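Local coordinates for protein glycerol dehydratase (Clostridium butyricum, PDB 1R9D) that probably dehydrates glycerol without vitamin B12, as a lyase of the glycyl radical enzyme family related to pyruvate formate lyase, at residues Ala23-Glu28 with Asp320-Arg325. Sequence-based numbering, arbitrary orientation.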
ATOM      1  N   ALA A  23      19.710 -23.234  31.390  1.00 34.60           N
ATOM      2  CA  ALA A  23      18.366 -22.952  30.917  1.00 34.34           C
ATOM      3  C   ALA A  23      17.891 -24.058  29.988  1.00 34.48           C
ATOM      4  O   ALA A  23      18.696 -24.804  29.424  1.00 34.08           O
ATOM      5  CB  ALA A  23      18.337 -21.608  30.185  1.00 35.19           C
ATOM      6  N   LYS A  24      16.577 -24.166  29.848  1.00 33.75           N
ATOM      7  CA  LYS A  24      15.964 -25.147  28.966  1.00 34.26           C
ATOM      8  C   LYS A  24      15.195 -24.322  27.937  1.00 33.70           C
ATOM      9  O   LYS A  24      14.027 -23.985  28.142  1.00 32.40           O
ATOM     10  CB  LYS A  24      15.016 -26.047  29.759  1.00 36.93           C
ATOM     11  CG  LYS A  24      15.721 -26.814  30.873  1.00 40.12           C
ATOM     12  CD  LYS A  24      14.734 -27.497  31.807  1.00 42.99           C
ATOM     13  CE  LYS A  24      15.460 -28.181  32.960  1.00 44.97           C
ATOM     14  NZ  LYS A  24      14.515 -28.738  33.977  1.00 47.06           N
ATOM     15  N   PRO A  25      15.857 -23.969  26.821  1.00 33.40           N
ATOM     16  CA  PRO A  25      15.241 -23.170  25.757  1.00 32.55           C
ATOM     17  C   PRO A  25      13.804 -23.579  25.462  1.00 31.40           C
ATOM     18  O   PRO A  25      13.517 -24.752  25.248  1.00 30.99           O
ATOM     19  CB  PRO A  25      16.172 -23.410  24.570  1.00 32.48           C
ATOM     20  CG  PRO A  25      17.506 -23.530  25.231  1.00 32.45           C
ATOM     21  CD  PRO A  25      17.188 -24.448  26.401  1.00 33.10           C
ATOM     22  N   CYS A  26      12.903 -22.602  25.453  1.00 31.16           N
ATOM     23  CA  CYS A  26      11.505 -22.884  25.171  1.00 31.10           C
ATOM     24  C   CYS A  26      10.871 -21.791  24.324  1.00 30.40           C
ATOM     25  O   CYS A  26      11.495 -20.771  24.027  1.00 29.22           O
ATOM     26  CB  CYS A  26      10.716 -23.023  26.473  1.00 32.86           C
ATOM     27  SG  CYS A  26      10.515 -21.468  27.368  1.00 36.65           S
ATOM     28  N   VAL A  27       9.624 -22.032  23.942  1.00 29.29           N
ATOM     29  CA  VAL A  27       8.848 -21.097  23.144  1.00 29.80           C
ATOM     30  C   VAL A  27       7.753 -20.538  24.044  1.00 30.52           C
ATOM     31  O   VAL A  27       6.946 -21.294  24.592  1.00 29.76           O
ATOM     32  CB  VAL A  27       8.188 -21.804  21.950  1.00 29.24           C
ATOM     33  CG1 VAL A  27       7.323 -20.819  21.169  1.00 30.51           C
ATOM     34  CG2 VAL A  27       9.255 -22.408  21.053  1.00 29.86           C
ATOM     35  N   GLU A  28       7.744 -19.221  24.212  1.00 30.14           N
ATOM     36  CA  GLU A  28       6.744 -18.571  25.047  1.00 30.72           C
ATOM     37  C   GLU A  28       5.686 -17.924  24.161  1.00 31.62           C
ATOM     38  O   GLU A  28       5.951 -17.611  22.996  1.00 29.43           O
ATOM     39  CB  GLU A  28       7.429 -17.565  25.981  1.00 31.49           C
ATOM     40  CG  GLU A  28       8.178 -18.285  27.115  1.00 33.05           C
ATOM     41  CD  GLU A  28       9.013 -17.379  28.004  1.00 34.15           C
ATOM     42  OE1 GLU A  28       8.784 -16.151  28.017  1.00 35.16           O
ATOM     43  OE2 GLU A  28       9.899 -17.913  28.712  1.00 35.33           O
ATOM     44  N   ASP A 320      21.286 -14.311  25.962  1.00 29.20           N
ATOM     45  CA  ASP A 320      19.958 -14.567  26.510  1.00 30.42           C
ATOM     46  C   ASP A 320      18.886 -14.637  25.426  1.00 30.41           C
ATOM     47  O   ASP A 320      17.863 -15.302  25.591  1.00 29.98           O
ATOM     48  CB  ASP A 320      19.594 -13.476  27.515  1.00 32.23           C
ATOM     49  CG  ASP A 320      18.484 -13.901  28.452  1.00 34.82           C
ATOM     50  OD1 ASP A 320      17.818 -13.013  29.035  1.00 37.22           O
ATOM     51  OD2 ASP A 320      18.286 -15.125  28.609  1.00 34.56           O
ATOM     52  N   ILE A 321      19.126 -13.950  24.314  1.00 29.62           N
ATOM     53  CA  ILE A 321      18.176 -13.924  23.210  1.00 28.90           C
ATOM     54  C   ILE A 321      18.235 -15.196  22.366  1.00 28.67           C
ATOM     55  O   ILE A 321      19.315 -15.710  22.084  1.00 29.01           O
ATOM     56  CB  ILE A 321      18.445 -12.697  22.302  1.00 30.00           C
ATOM     57  CG1 ILE A 321      18.374 -11.420  23.147  1.00 30.36           C
ATOM     58  CG2 ILE A 321      17.439 -12.653  21.155  1.00 29.17           C
ATOM     59  CD1 ILE A 321      18.621 -10.138  22.374  1.00 29.98           C
ATOM     60  N   ASN A 322      17.069 -15.710  21.982  1.00 27.64           N
ATOM     61  CA  ASN A 322      17.000 -16.905  21.150  1.00 28.11           C
ATOM     62  C   ASN A 322      15.860 -16.736  20.157  1.00 27.40           C
ATOM     63  O   ASN A 322      15.039 -15.826  20.298  1.00 28.58           O
ATOM     64  CB  ASN A 322      16.780 -18.163  21.994  1.00 28.98           C
ATOM     65  CG  ASN A 322      17.351 -19.415  21.337  1.00 30.38           C
ATOM     66  OD1 ASN A 322      17.542 -19.464  20.119  1.00 29.26           O
ATOM     67  ND2 ASN A 322      17.610 -20.442  22.143  1.00 28.37           N
ATOM     68  N   LYS A 323      15.799 -17.625  19.170  1.00 26.11           N
ATOM     69  CA  LYS A 323      14.793 -17.551  18.117  1.00 25.80           C
ATOM     70  C   LYS A 323      14.444 -18.922  17.553  1.00 26.41           C
ATOM     71  O   LYS A 323      15.283 -19.574  16.939  1.00 27.04           O
ATOM     72  CB  LYS A 323      15.327 -16.650  16.991  1.00 24.16           C
ATOM     73  CG  LYS A 323      14.528 -16.654  15.688  1.00 24.50           C
ATOM     74  CD  LYS A 323      15.230 -15.772  14.648  1.00 23.80           C
ATOM     75  CE  LYS A 323      14.483 -15.713  13.330  1.00 23.52           C
ATOM     76  NZ  LYS A 323      15.191 -14.810  12.370  1.00 24.09           N
ATOM     77  N   VAL A 324      13.203 -19.361  17.750  1.00 26.68           N
ATOM     78  CA  VAL A 324      12.776 -20.653  17.231  1.00 26.68           C
ATOM     79  C   VAL A 324      12.469 -20.531  15.732  1.00 27.68           C
ATOM     80  O   VAL A 324      11.902 -19.530  15.280  1.00 27.64           O
ATOM     81  CB  VAL A 324      11.525 -21.179  17.989  1.00 27.30           C
ATOM     82  CG1 VAL A 324      10.333 -20.258  17.749  1.00 26.22           C
ATOM     83  CG2 VAL A 324      11.212 -22.599  17.552  1.00 26.21           C
ATOM     84  N   ARG A 325      12.871 -21.543  14.964  1.00 26.70           N
ATOM     85  CA  ARG A 325      12.653 -21.564  13.519  1.00 26.69           C
ATOM     86  C   ARG A 325      12.075 -22.918  13.116  1.00 26.68           C
ATOM     87  O   ARG A 325      12.216 -23.895  13.853  1.00 26.74           O
ATOM     88  CB  ARG A 325      13.980 -21.363  12.770  1.00 26.31           C
ATOM     89  CG  ARG A 325      14.783 -20.137  13.180  1.00 26.67           C
ATOM     90  CD  ARG A 325      15.995 -19.960  12.261  1.00 25.48           C
ATOM     91  NE  ARG A 325      16.770 -18.756  12.563  1.00 25.85           N
ATOM     92  CZ  ARG A 325      17.614 -18.633  13.584  1.00 25.16           C
ATOM     93  NH1 ARG A 325      17.813 -19.643  14.422  1.00 25.39           N
ATOM     94  NH2 ARG A 325      18.262 -17.491  13.766  1.00 24.21           N
TER
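Val27 sets CG1 trans to its backbone N, which leaves CG2 beside that nitrogen and directed at Val324; in Val324, chi1 of 64° puts CG1 between the backbone N and the carbonyl carbon and CG2 opposite the N, and both methyls border the Val27 methyl. CG2 of Val27 lies 4.0 Å from CB of Val324, with CG1 and CG2 of Val324 at nearly the same distance, one methyl resting evenly on three carbons, and the two side chains cross at about a right angle. This is loop-to-loop packing inside the pyruvate formate lyase-like fold: the connection between helices 11-22 and 30-40 meets the loop that follows helix 304-317. The second touch is lighter. CB of Pro25 stands 4.1 Å from ND2 of Asn322, a van der Waals approach to an amide nitrogen that also donates to the Arg81 carbonyl. No hydrogen bond joins the two loops directly. Ser83 bridges them, by its backbone to Cys26 and Glu28 and by OG to the Val324 nitrogen, while the backbone of Gln110 pairs with Pro25 and Val27, and Val85 adds apolar cover to Val27. All four touching residues are buried, but the joint surface is small, 122 Å². Cys26 and Lys323 turn away from the partner loop. The bound glycerol is about 13 Å from the side chain of Asn322, so this is structural packing away from the ligand. Two bonds, one at each end, would together hold the rotation of the Asn322 amide facing Pro25 CB. At the end away from ND2, OD1 of Asn322 accepts the backbone N of Lys323 at 2.7 Å, a bent bond of 146° at the hydrogen, with the donor tilted 24° from the carbonyl plane.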